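Local coordinates for protein lactoylglutathione lyase (Pseudomonas aeruginosa, PDB 4MTS) that belongs to the glyoxalase/bleomycin resistance/dioxygenase superfamily and binds nickel and zinc ions at sites that include one shared by the two subunits of its dimer, at residues 72-77 and 120-125; 36-41 and 60-65; 6-11 and 53-58; 24-29 and 44-49. All coordinates share one frame; numbering follows the deposited sequence. Where two conformers were deposited one is given.

Contact 1. Residues 72-77 and 120-125; sequences YGHLAI and KVELIQ. With NI (nickel (II) ion), chain E.
His74 and Glu122 reach one nickel (II) ion from adjacent parallel strands, the pairing that supplies half of the protein ligands in this dimeric glyoxalase-superfamily metal site. His74 NE2 and Glu122 OE1 each bind the nickel at 2.1 Å. The two ligand atoms stand 2.9 Å apart because they share the metal; they are not hydrogen-bonded. Ring and carboxylate are turned 59° apart, and Glu122 CG sits anti to its backbone N (chi1 -179°) on an extended chain. His5 and Glu56 of the second subunit bind the same ion, while Glu122 OE2 is satisfied by a glycerol.

Four backbone bonds of the parallel ladder satisfy the groups that face the partner strand. Leu75 gives its N-H to Lys120 O and accepts Glu122 N on its own O at 2.8 Å; Ile77 N lies 2.7 Å from Glu122 O, and Ile77 O accepts from Ile124 N. Residues 72-76 also pair, antiparallel, with a strand of the second subunit. One water links Tyr72 OH to Lys120 O, which thus accepts twice, and two others donate to Gly73 O while accepting from Lys120 N and NZ respectively. On the face away from the metal, Ile77 CD1 packs 3.6 Å from Val121 CG1.

Contact 2. Residues 36-41 and 60-65; sequences EGRFTL and NWDRDG
Arg38 bends at chi3 (64°), which turns NE back toward Asp62, while Trp61 holds CG anti to its carbonyl carbon (chi1 -57°), on the side where the indole can lie over the backbone of Arg38 and Phe39. The start of strand 39-45 is thereby joined at the surface to the loop after strand 54-60, with Phe39 and Asn60 as a non-hydrogen-bonded antiparallel pair. The guanidinium takes the carboxylate side-on in a salt bridge: NE donates to OD1 of Asp62 at 2.8 Å and NH2 of Arg38 to OD2 at 3.0 Å, each oxygen using its syn lone pair, the flat groups nearly coplanar. Trp61 stands almost perpendicular to this pair, its CE3 over one guanidinium face. Arg38 CA forms a CH-pi contact 3.9 Å from the centroid of the six-membered ring of Trp61. At the indole edge, NE1 of Trp61 donates in the ring plane to Thr40 OG1, 2.8 Å away and almost straight at 170°. Arg38 and Phe39 form a G1 beta bulge opposite Tyr34, and Arg38 O accepts Trp61 N of the type I turn Asn60 to Arg63. Thr40 OG1 is also hydrogen-bonded to Asp33 OD1, its stronger partner; since that carboxylate can probably only accept, OG1 likely gives it its proton. Asp62 probably balances much of the arginine charge.

Contact 3. Residues 6-11 and 53-58; sequences SMLRVA and AALELT
Glu56 N donates to Ser6 O across 2.8 Å and nearly in a straight line (175°), a firm rung in the parallel ladder that joins residues 6-9 to 54-58. Glu56 O then receives Leu8 N at 2.9 Å, with the CA-H of Met7 as a second, weaker contact; farther along, Leu8 O takes Thr58 N, and Thr58 O takes Val10 N.

The two faces of the pair differ in character. On one, Met7 CG packs 3.4 Å from Glu56 OE1, and a bend at chi2 (-83°) directs the sulfur away from the glutamate, toward Thr58. Met7 CE continues onto one face of the Arg9 guanidinium. His74 of the second subunit packs on both Met7 and Glu56. The other face, which also bears Ser6, is mainly aliphatic: Leu8 CD1 meets Leu55 CD1 at 3.9 Å, the two side chains crossing at about a right angle, and Val10 CG1 lies 4.0 Å from Leu57 CD2. Helix 13-23 covers this side through Ala16 and Tyr20. Strand 2-9, that helix and the three strands that follow form the beta-alpha-beta-beta-beta module of the glyoxalase fold, in which Glu56, together with His5, binds a zinc ion.

Contact 4. Residues 24-29 and 44-49; sequences LDMRLL and VGYQDE
Tyr46 presents one ring face to Met26, whose CG lies 3.8 Å from the ring centroid in a CH-pi contact, and its edge to Leu24, whose O sits in the ring plane and accepts from Tyr46 OH at 2.7 Å. The sulfur of Met26 lies farther off and oblique to the same ring, a Met-aromatic contact at the open end of the beta hairpin formed by strands 27-34 and 39-45. The second flat group is the guanidinium of Arg27. Leu29 CD2 rests 3.5 Å above one of its faces, toward the rim, and Asp48 comes in at the edge: Arg27 NH2 donates to OD1 of Asp48 at 2.8 Å and 166°, a salt bridge in which the carboxylate plane is turned 64° from the guanidinium. Arg27 CG lies between its backbone N and carbonyl carbon (chi1 65°), against Gly45 O.

Between these groups, Arg27 and Gly45 form a hydrogen-bonded antiparallel pair, Arg27 N to Gly45 O at 2.8 Å and Gly45 N to Arg27 O at 3.1 Å. Leu28 and Val44 follow as the non-hydrogen-bonded pair. The extended Met26 side chain crosses that of Val44 at about a right angle, SD 3.8 Å from Val44 CG2. Ile77 of strand 72-79 packs against Leu24, Met26 and Tyr46, and Asp25 pairs with Arg88. Leu29 CD1, from within strand 27-34, lies 3.5 Å from Gln47 O, just past the end of strand 39-45.

Contacts 1 and 3 are the buried pair: each sets two parallel strands side by side, puts a metal-binding glutamate on one face and aliphatic groups on the other, and has a strand that continues as an antiparallel ladder into the second subunit. Contacts 2 and 4 share strand 39-45 near its two ends, their centres about 22 Å apart, and both rely on an arginine-aspartate salt bridge and an aromatic ring instead of a long ladder. Contact 2 is a surface feature; contact 4 is partly buried, with Ile77 and helix 13-23 among its covers. Contacts 2, 3 and 4 reach one sheet, four-stranded within the chain, whereas contact 1 lies in the other.

Contact 1. Residues 72-77 and 120-125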
# COMPACT_ATOMS: atom_id res chain seq x y z
N TYR A 72 2.03 1.49 9.37
CA TYR A 72 1.55 0.80 8.16
C TYR A 72 0.44 -0.21 8.54
O TYR A 72 0.56 -0.95 9.52
CB TYR A 72 2.72 0.11 7.39
CG TYR A 72 2.24 -0.76 6.25
CD1 TYR A 72 1.63 -0.20 5.13
CD2 TYR A 72 2.25 -2.16 6.35
CE1 TYR A 72 1.11 -0.99 4.10
CE2 TYR A 72 1.69 -2.97 5.35
CZ TYR A 72 1.13 -2.37 4.22
OH TYR A 72 0.60 -3.11 3.19
N GLY A 73 -0.61 -0.20 7.78
CA GLY A 73 -1.78 -1.05 8.00
C GLY A 73 -1.75 -2.39 7.33
O GLY A 73 -1.27 -3.37 7.88
N HIS A 74 -2.19 -2.40 6.07
CA HIS A 74 -2.30 -3.63 5.32
C HIS A 74 -2.54 -3.35 3.88
O HIS A 74 -2.71 -2.19 3.48
CB HIS A 74 -3.50 -4.43 5.85
CG HIS A 74 -4.78 -3.63 5.90
ND1 HIS A 74 -5.25 -3.13 7.11
CD2 HIS A 74 -5.67 -3.32 4.93
CE1 HIS A 74 -6.39 -2.50 6.82
NE2 HIS A 74 -6.68 -2.60 5.52
N LEU A 75 -2.50 -4.43 3.08
CA LEU A 75 -2.87 -4.40 1.69
C LEU A 75 -4.19 -5.22 1.64
O LEU A 75 -4.24 -6.34 2.15
CB LEU A 75 -1.78 -5.08 0.81
CG LEU A 75 -2.14 -5.02 -0.71
CD1 LEU A 75 -1.94 -3.61 -1.27
CD2 LEU A 75 -1.24 -5.98 -1.53
N ALA A 76 -5.23 -4.68 1.05
CA ALA A 76 -6.50 -5.39 0.98
C ALA A 76 -6.71 -5.95 -0.43
O ALA A 76 -6.44 -5.28 -1.42
CB ALA A 76 -7.64 -4.46 1.34
N ILE A 77 -7.21 -7.19 -0.49
CA ILE A 77 -7.47 -7.89 -1.77
C ILE A 77 -8.92 -8.38 -1.82
O ILE A 77 -9.44 -8.88 -0.84
CB ILE A 77 -6.45 -9.04 -1.96
CG1 ILE A 77 -5.00 -8.46 -2.03
CG2 ILE A 77 -6.74 -9.84 -3.25
CD1 ILE A 77 -3.94 -9.51 -1.78
N LYS A 120 0.40 -7.55 7.01
CA LYS A 120 -1.00 -7.96 7.03
C LYS A 120 -1.67 -7.80 5.69
O LYS A 120 -1.51 -6.77 5.02
CB LYS A 120 -1.78 -7.10 8.06
CG LYS A 120 -1.40 -7.43 9.51
CD LYS A 120 -2.31 -6.72 10.51
CE LYS A 120 -1.76 -6.76 11.91
NZ LYS A 120 -2.33 -5.68 12.77
N VAL A 121 -2.40 -8.84 5.28
CA VAL A 121 -3.18 -8.85 4.05
C VAL A 121 -4.64 -9.02 4.44
O VAL A 121 -5.01 -10.01 5.09
CB VAL A 121 -2.71 -9.94 3.03
CG1 VAL A 121 -3.60 -9.95 1.81
CG2 VAL A 121 -1.25 -9.73 2.64
N GLU A 122 -5.45 -8.04 4.08
CA GLU A 122 -6.88 -8.07 4.37
C GLU A 122 -7.61 -8.65 3.18
O GLU A 122 -7.49 -8.16 2.05
CB GLU A 122 -7.34 -6.62 4.64
CG GLU A 122 -8.83 -6.47 4.98
CD GLU A 122 -9.17 -5.06 5.40
OE1 GLU A 122 -8.97 -4.14 4.58
OE2 GLU A 122 -9.52 -4.85 6.59
N LEU A 123 -8.38 -9.70 3.43
CA LEU A 123 -9.21 -10.29 2.36
C LEU A 123 -10.64 -9.82 2.53
O LEU A 123 -11.19 -9.92 3.62
CB LEU A 123 -9.16 -11.83 2.43
CG LEU A 123 -7.79 -12.48 2.46
CD1 LEU A 123 -7.93 -14.02 2.52
CD2 LEU A 123 -6.91 -12.04 1.28
N ILE A 124 -11.24 -9.28 1.47
CA ILE A 124 -12.62 -8.78 1.52
C ILE A 124 -13.42 -9.52 0.47
O ILE A 124 -13.11 -9.43 -0.72
CB ILE A 124 -12.71 -7.24 1.37
CG1 ILE A 124 -11.80 -6.55 2.41
CG2 ILE A 124 -14.20 -6.78 1.51
CD1 ILE A 124 -11.77 -4.97 2.37
N GLN A 125 -14.41 -10.30 0.91
CA GLN A 125 -15.22 -11.08 -0.02
C GLN A 125 -16.06 -10.22 -0.95
O GLN A 125 -16.78 -9.33 -0.48
CB GLN A 125 -16.11 -12.06 0.77
CG GLN A 125 -16.84 -13.06 -0.13
CD GLN A 125 -17.22 -14.24 0.71
OE1 GLN A 125 -16.38 -14.83 1.39
NE2 GLN A 125 -18.50 -14.54 0.74
NI NI E . -8.65 -2.06 4.85
O HOH W 1 0.60 -5.68 3.63
O HOH W 2 1.08 -4.98 8.12
O HOH W 3 -1.39 -3.51 10.72

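Contact 2. Residues 36-41 and 60-65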
# COMPACT_ATOMS: atom_id res chain seq x y z
N GLU A 36 24.82 -3.60 -9.23
CA GLU A 36 25.45 -2.30 -8.96
C GLU A 36 24.86 -1.65 -7.67
O GLU A 36 25.60 -1.06 -6.89
CB GLU A 36 25.36 -1.37 -10.19
CG GLU A 36 26.13 -1.92 -11.38
CD GLU A 36 26.05 -1.12 -12.66
OE1 GLU A 36 26.82 -0.14 -12.79
OE2 GLU A 36 25.25 -1.50 -13.54
N GLY A 37 23.56 -1.82 -7.43
CA GLY A 37 22.91 -1.27 -6.25
C GLY A 37 22.66 -2.29 -5.15
O GLY A 37 22.19 -1.92 -4.07
N ARG A 38 22.97 -3.57 -5.41
CA ARG A 38 22.75 -4.72 -4.51
C ARG A 38 21.33 -4.78 -3.95
O ARG A 38 21.11 -4.87 -2.74
CB ARG A 38 23.82 -4.82 -3.43
CG ARG A 38 25.16 -5.18 -4.07
CD ARG A 38 26.24 -5.51 -3.09
NE ARG A 38 25.97 -6.69 -2.27
CZ ARG A 38 26.23 -7.94 -2.65
NH1 ARG A 38 26.67 -8.20 -3.87
NH2 ARG A 38 25.98 -8.95 -1.82
N PHE A 39 20.36 -4.69 -4.86
CA PHE A 39 18.96 -4.81 -4.46
C PHE A 39 18.18 -5.38 -5.60
O PHE A 39 18.64 -5.34 -6.73
CB PHE A 39 18.36 -3.48 -3.97
CG PHE A 39 18.14 -2.45 -5.04
CD1 PHE A 39 19.17 -1.62 -5.46
CD2 PHE A 39 16.88 -2.28 -5.60
CE1 PHE A 39 18.97 -0.70 -6.48
CE2 PHE A 39 16.68 -1.33 -6.59
CZ PHE A 39 17.72 -0.54 -7.02
N THR A 40 16.99 -5.88 -5.29
CA THR A 40 16.09 -6.44 -6.28
C THR A 40 14.72 -5.82 -6.02
O THR A 40 14.35 -5.65 -4.86
CB THR A 40 15.96 -7.96 -6.09
OG1 THR A 40 17.25 -8.56 -6.18
CG2 THR A 40 15.03 -8.60 -7.11
N LEU A 41 13.97 -5.57 -7.09
CA LEU A 41 12.57 -5.11 -7.01
C LEU A 41 11.72 -6.17 -7.68
O LEU A 41 12.13 -6.77 -8.68
CB LEU A 41 12.36 -3.83 -7.83
CG LEU A 41 13.27 -2.69 -7.71
CD1 LEU A 41 12.85 -1.62 -8.67
CD2 LEU A 41 13.29 -2.18 -6.26
N ASN A 60 17.04 -5.72 -0.21
CA ASN A 60 18.41 -5.21 -0.20
C ASN A 60 19.24 -6.45 0.12
O ASN A 60 18.97 -7.12 1.13
CB ASN A 60 18.54 -4.12 0.89
CG ASN A 60 17.73 -2.88 0.57
OD1 ASN A 60 18.04 -2.16 -0.39
ND2 ASN A 60 16.66 -2.63 1.34
N TRP A 61 20.16 -6.82 -0.78
CA TRP A 61 20.94 -8.05 -0.67
C TRP A 61 21.72 -8.17 0.62
O TRP A 61 21.97 -9.29 1.07
CB TRP A 61 21.91 -8.20 -1.86
CG TRP A 61 21.24 -8.18 -3.20
CD1 TRP A 61 19.90 -8.19 -3.46
CD2 TRP A 61 21.89 -8.25 -4.47
NE1 TRP A 61 19.68 -8.24 -4.81
CE2 TRP A 61 20.88 -8.26 -5.46
CE3 TRP A 61 23.23 -8.33 -4.87
CZ2 TRP A 61 21.17 -8.31 -6.82
CZ3 TRP A 61 23.51 -8.33 -6.22
CH2 TRP A 61 22.49 -8.36 -7.18
N ASP A 62 22.17 -7.04 1.16
CA ASP A 62 22.97 -7.05 2.38
C ASP A 62 22.20 -6.82 3.68
O ASP A 62 22.83 -6.74 4.74
CB ASP A 62 24.21 -6.15 2.22
CG ASP A 62 24.97 -6.44 0.93
OD1 ASP A 62 25.06 -5.53 0.08
OD2 ASP A 62 25.36 -7.60 0.73
N ARG A 63 20.85 -6.72 3.62
CA ARG A 63 19.96 -6.58 4.79
C ARG A 63 19.36 -7.95 5.06
O ARG A 63 19.08 -8.68 4.11
CB ARG A 63 18.81 -5.58 4.53
CG ARG A 63 19.20 -4.10 4.54
CD ARG A 63 19.53 -3.54 5.92
NE ARG A 63 18.39 -3.54 6.85
CZ ARG A 63 17.59 -2.51 7.05
NH1 ARG A 63 17.74 -1.39 6.35
NH2 ARG A 63 16.61 -2.58 7.95
N ASP A 64 19.14 -8.30 6.33
CA ASP A 64 18.60 -9.61 6.71
C ASP A 64 17.18 -9.55 7.25
O ASP A 64 16.60 -10.58 7.60
CB ASP A 64 19.52 -10.27 7.76
CG ASP A 64 20.90 -10.67 7.28
OD1 ASP A 64 20.99 -11.26 6.17
OD2 ASP A 64 21.87 -10.46 8.04
N GLY A 65 16.65 -8.34 7.33
CA GLY A 65 15.32 -8.10 7.86
C GLY A 65 15.10 -6.64 8.16
O GLY A 65 16.00 -5.80 8.05

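Contact 3. Residues 6-11 and 53-58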
# COMPACT_ATOMS: atom_id res chain seq x y z
N SER A 6 2.26 0.18 -4.12
CA SER A 6 2.62 0.32 -2.71
C SER A 6 3.88 -0.53 -2.62
O SER A 6 3.91 -1.65 -3.15
CB SER A 6 1.55 -0.32 -1.83
OG SER A 6 1.94 -0.24 -0.47
N MET A 7 4.91 -0.01 -1.95
CA MET A 7 6.19 -0.73 -1.82
C MET A 7 6.44 -1.18 -0.40
O MET A 7 6.29 -0.41 0.52
CB MET A 7 7.36 0.14 -2.34
CG MET A 7 8.70 -0.66 -2.39
SD MET A 7 9.61 -0.77 -0.83
CE MET A 7 10.60 0.68 -0.97
N LEU A 8 6.87 -2.45 -0.24
CA LEU A 8 7.23 -3.06 1.03
C LEU A 8 8.62 -3.68 0.93
O LEU A 8 8.93 -4.29 -0.08
CB LEU A 8 6.24 -4.18 1.41
CG LEU A 8 4.74 -3.79 1.57
CD1 LEU A 8 3.93 -4.99 1.83
CD2 LEU A 8 4.53 -2.73 2.68
N ARG A 9 9.40 -3.60 2.00
CA ARG A 9 10.73 -4.25 2.07
C ARG A 9 10.58 -5.63 2.74
O ARG A 9 9.87 -5.79 3.73
CB ARG A 9 11.71 -3.38 2.86
CG ARG A 9 11.96 -2.01 2.19
CD ARG A 9 12.99 -1.17 2.94
NE ARG A 9 13.11 0.15 2.30
CZ ARG A 9 12.36 1.20 2.62
NH1 ARG A 9 11.47 1.11 3.60
NH2 ARG A 9 12.48 2.34 1.94
N VAL A 10 11.23 -6.66 2.15
CA VAL A 10 11.13 -8.06 2.58
C VAL A 10 12.52 -8.62 2.86
O VAL A 10 13.48 -8.22 2.20
CB VAL A 10 10.33 -8.94 1.56
CG1 VAL A 10 8.90 -8.41 1.41
CG2 VAL A 10 11.04 -9.01 0.21
N ALA A 11 12.60 -9.56 3.82
CA ALA A 11 13.87 -10.16 4.22
C ALA A 11 14.34 -11.19 3.20
O ALA A 11 15.53 -11.34 2.98
CB ALA A 11 13.74 -10.79 5.61
N ALA A 53 -2.98 -0.68 -10.02
CA ALA A 53 -1.97 -0.60 -8.96
C ALA A 53 -1.44 -1.99 -8.65
O ALA A 53 -2.19 -2.98 -8.66
CB ALA A 53 -2.55 0.02 -7.71
N ALA A 54 -0.13 -2.06 -8.41
CA ALA A 54 0.56 -3.31 -8.09
C ALA A 54 1.22 -3.20 -6.73
O ALA A 54 1.22 -2.12 -6.10
CB ALA A 54 1.61 -3.56 -9.16
N LEU A 55 1.71 -4.35 -6.24
CA LEU A 55 2.49 -4.42 -5.01
C LEU A 55 3.96 -4.54 -5.40
O LEU A 55 4.34 -5.43 -6.15
CB LEU A 55 2.07 -5.64 -4.16
CG LEU A 55 2.97 -5.89 -2.93
CD1 LEU A 55 2.91 -4.69 -1.91
CD2 LEU A 55 2.57 -7.19 -2.24
N GLU A 56 4.80 -3.63 -4.88
CA GLU A 56 6.23 -3.69 -5.16
C GLU A 56 6.92 -4.26 -3.94
O GLU A 56 6.77 -3.72 -2.85
CB GLU A 56 6.78 -2.29 -5.44
CG GLU A 56 8.27 -2.37 -5.78
CD GLU A 56 8.96 -1.05 -5.96
OE1 GLU A 56 8.33 -0.00 -5.66
OE2 GLU A 56 10.11 -1.05 -6.45
N LEU A 57 7.76 -5.28 -4.13
CA LEU A 57 8.54 -5.88 -3.05
C LEU A 57 10.01 -5.56 -3.32
O LEU A 57 10.47 -5.73 -4.45
CB LEU A 57 8.33 -7.40 -3.04
CG LEU A 57 6.89 -7.90 -2.88
CD1 LEU A 57 6.84 -9.44 -3.03
CD2 LEU A 57 6.29 -7.46 -1.52
N THR A 58 10.72 -5.06 -2.31
CA THR A 58 12.13 -4.68 -2.42
C THR A 58 12.97 -5.53 -1.47
O THR A 58 12.57 -5.76 -0.33
CB THR A 58 12.34 -3.18 -2.10
OG1 THR A 58 11.49 -2.38 -2.92
CG2 THR A 58 13.78 -2.73 -2.29

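Contact 4. Residues 24-29 and 44-49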
# COMPACT_ATOMS: atom_id res chain seq x y z
N LEU A 24 -1.84 -16.27 -2.86
CA LEU A 24 -2.74 -15.23 -3.39
C LEU A 24 -2.96 -15.18 -4.90
O LEU A 24 -3.68 -14.30 -5.37
CB LEU A 24 -2.37 -13.85 -2.84
CG LEU A 24 -2.50 -13.69 -1.31
CD1 LEU A 24 -1.78 -12.42 -0.81
CD2 LEU A 24 -4.00 -13.68 -0.88
N ASP A 25 -2.37 -16.11 -5.67
CA ASP A 25 -2.62 -16.13 -7.11
C ASP A 25 -2.26 -14.84 -7.85
O ASP A 25 -2.78 -14.58 -8.92
CB ASP A 25 -4.03 -16.64 -7.48
CG ASP A 25 -4.26 -18.07 -7.00
OD1 ASP A 25 -3.36 -18.92 -7.22
OD2 ASP A 25 -5.29 -18.31 -6.37
N MET A 26 -1.33 -14.05 -7.29
CA MET A 26 -0.86 -12.90 -8.05
C MET A 26 0.15 -13.44 -9.07
O MET A 26 0.61 -14.58 -8.93
CB MET A 26 -0.08 -11.93 -7.14
CG MET A 26 -1.01 -11.10 -6.28
SD MET A 26 -0.06 -9.89 -5.37
CE MET A 26 -1.36 -9.29 -4.22
N ARG A 27 0.52 -12.63 -10.04
CA ARG A 27 1.58 -13.02 -10.95
C ARG A 27 2.74 -12.06 -10.82
O ARG A 27 2.56 -10.95 -10.32
CB ARG A 27 1.12 -13.21 -12.40
CG ARG A 27 0.64 -11.96 -13.09
CD ARG A 27 0.03 -12.28 -14.47
NE ARG A 27 -0.84 -11.18 -14.90
CZ ARG A 27 -0.47 -10.19 -15.70
NH1 ARG A 27 0.76 -10.16 -16.21
NH2 ARG A 27 -1.32 -9.22 -16.00
N LEU A 28 3.95 -12.52 -11.19
CA LEU A 28 5.11 -11.64 -11.18
C LEU A 28 5.00 -10.80 -12.45
O LEU A 28 5.08 -11.32 -13.58
CB LEU A 28 6.40 -12.47 -11.16
CG LEU A 28 7.68 -11.64 -11.15
CD1 LEU A 28 7.80 -10.85 -9.85
CD2 LEU A 28 8.94 -12.55 -11.33
N LEU A 29 4.79 -9.50 -12.28
CA LEU A 29 4.63 -8.57 -13.39
C LEU A 29 5.95 -8.15 -13.99
O LEU A 29 6.08 -8.09 -15.21
CB LEU A 29 3.80 -7.31 -12.97
CG LEU A 29 2.42 -7.62 -12.34
CD1 LEU A 29 1.76 -6.36 -11.72
CD2 LEU A 29 1.48 -8.26 -13.34
N VAL A 44 4.25 -7.45 -8.21
CA VAL A 44 3.29 -8.55 -8.23
C VAL A 44 1.89 -7.99 -8.25
O VAL A 44 1.64 -6.91 -7.70
CB VAL A 44 3.49 -9.56 -7.05
CG1 VAL A 44 4.74 -10.40 -7.27
CG2 VAL A 44 3.56 -8.85 -5.69
N GLY A 45 0.98 -8.71 -8.90
CA GLY A 45 -0.38 -8.23 -8.99
C GLY A 45 -1.25 -9.08 -9.88
O GLY A 45 -0.89 -10.23 -10.21
N TYR A 46 -2.42 -8.55 -10.20
CA TYR A 46 -3.42 -9.30 -10.96
C TYR A 46 -3.61 -8.80 -12.36
O TYR A 46 -4.12 -9.54 -13.20
CB TYR A 46 -4.77 -9.28 -10.20
CG TYR A 46 -4.69 -9.91 -8.83
CD1 TYR A 46 -4.51 -11.27 -8.69
CD2 TYR A 46 -4.75 -9.13 -7.68
CE1 TYR A 46 -4.45 -11.86 -7.43
CE2 TYR A 46 -4.64 -9.71 -6.41
CZ TYR A 46 -4.48 -11.08 -6.29
OH TYR A 46 -4.38 -11.68 -5.05
N GLN A 47 -3.29 -7.54 -12.60
CA GLN A 47 -3.41 -6.91 -13.90
C GLN A 47 -2.11 -6.23 -14.25
O GLN A 47 -1.29 -5.97 -13.37
CB GLN A 47 -4.54 -5.85 -13.89
CG GLN A 47 -5.92 -6.41 -13.62
CD GLN A 47 -6.85 -5.28 -13.30
OE1 GLN A 47 -7.28 -4.54 -14.19
NE2 GLN A 47 -7.11 -5.07 -12.02
N ASP A 48 -1.93 -5.94 -15.53
CA ASP A 48 -0.72 -5.27 -16.00
C ASP A 48 -0.52 -3.96 -15.22
O ASP A 48 -1.50 -3.30 -14.85
CB ASP A 48 -0.89 -4.97 -17.50
CG ASP A 48 -0.74 -6.16 -18.43
OD1 ASP A 48 -0.81 -7.32 -17.94
OD2 ASP A 48 -0.56 -5.94 -19.65
N GLU A 49 0.74 -3.59 -14.96
CA GLU A 49 1.04 -2.34 -14.26
C GLU A 49 0.42 -1.12 -14.96
O GLU A 49 0.12 -0.14 -14.29
CB GLU A 49 2.55 -2.11 -14.15
CG GLU A 49 3.20 -2.90 -13.03
CD GLU A 49 4.69 -2.66 -13.02
OE1 GLU A 49 5.40 -3.34 -13.81
OE2 GLU A 49 5.13 -1.71 -12.33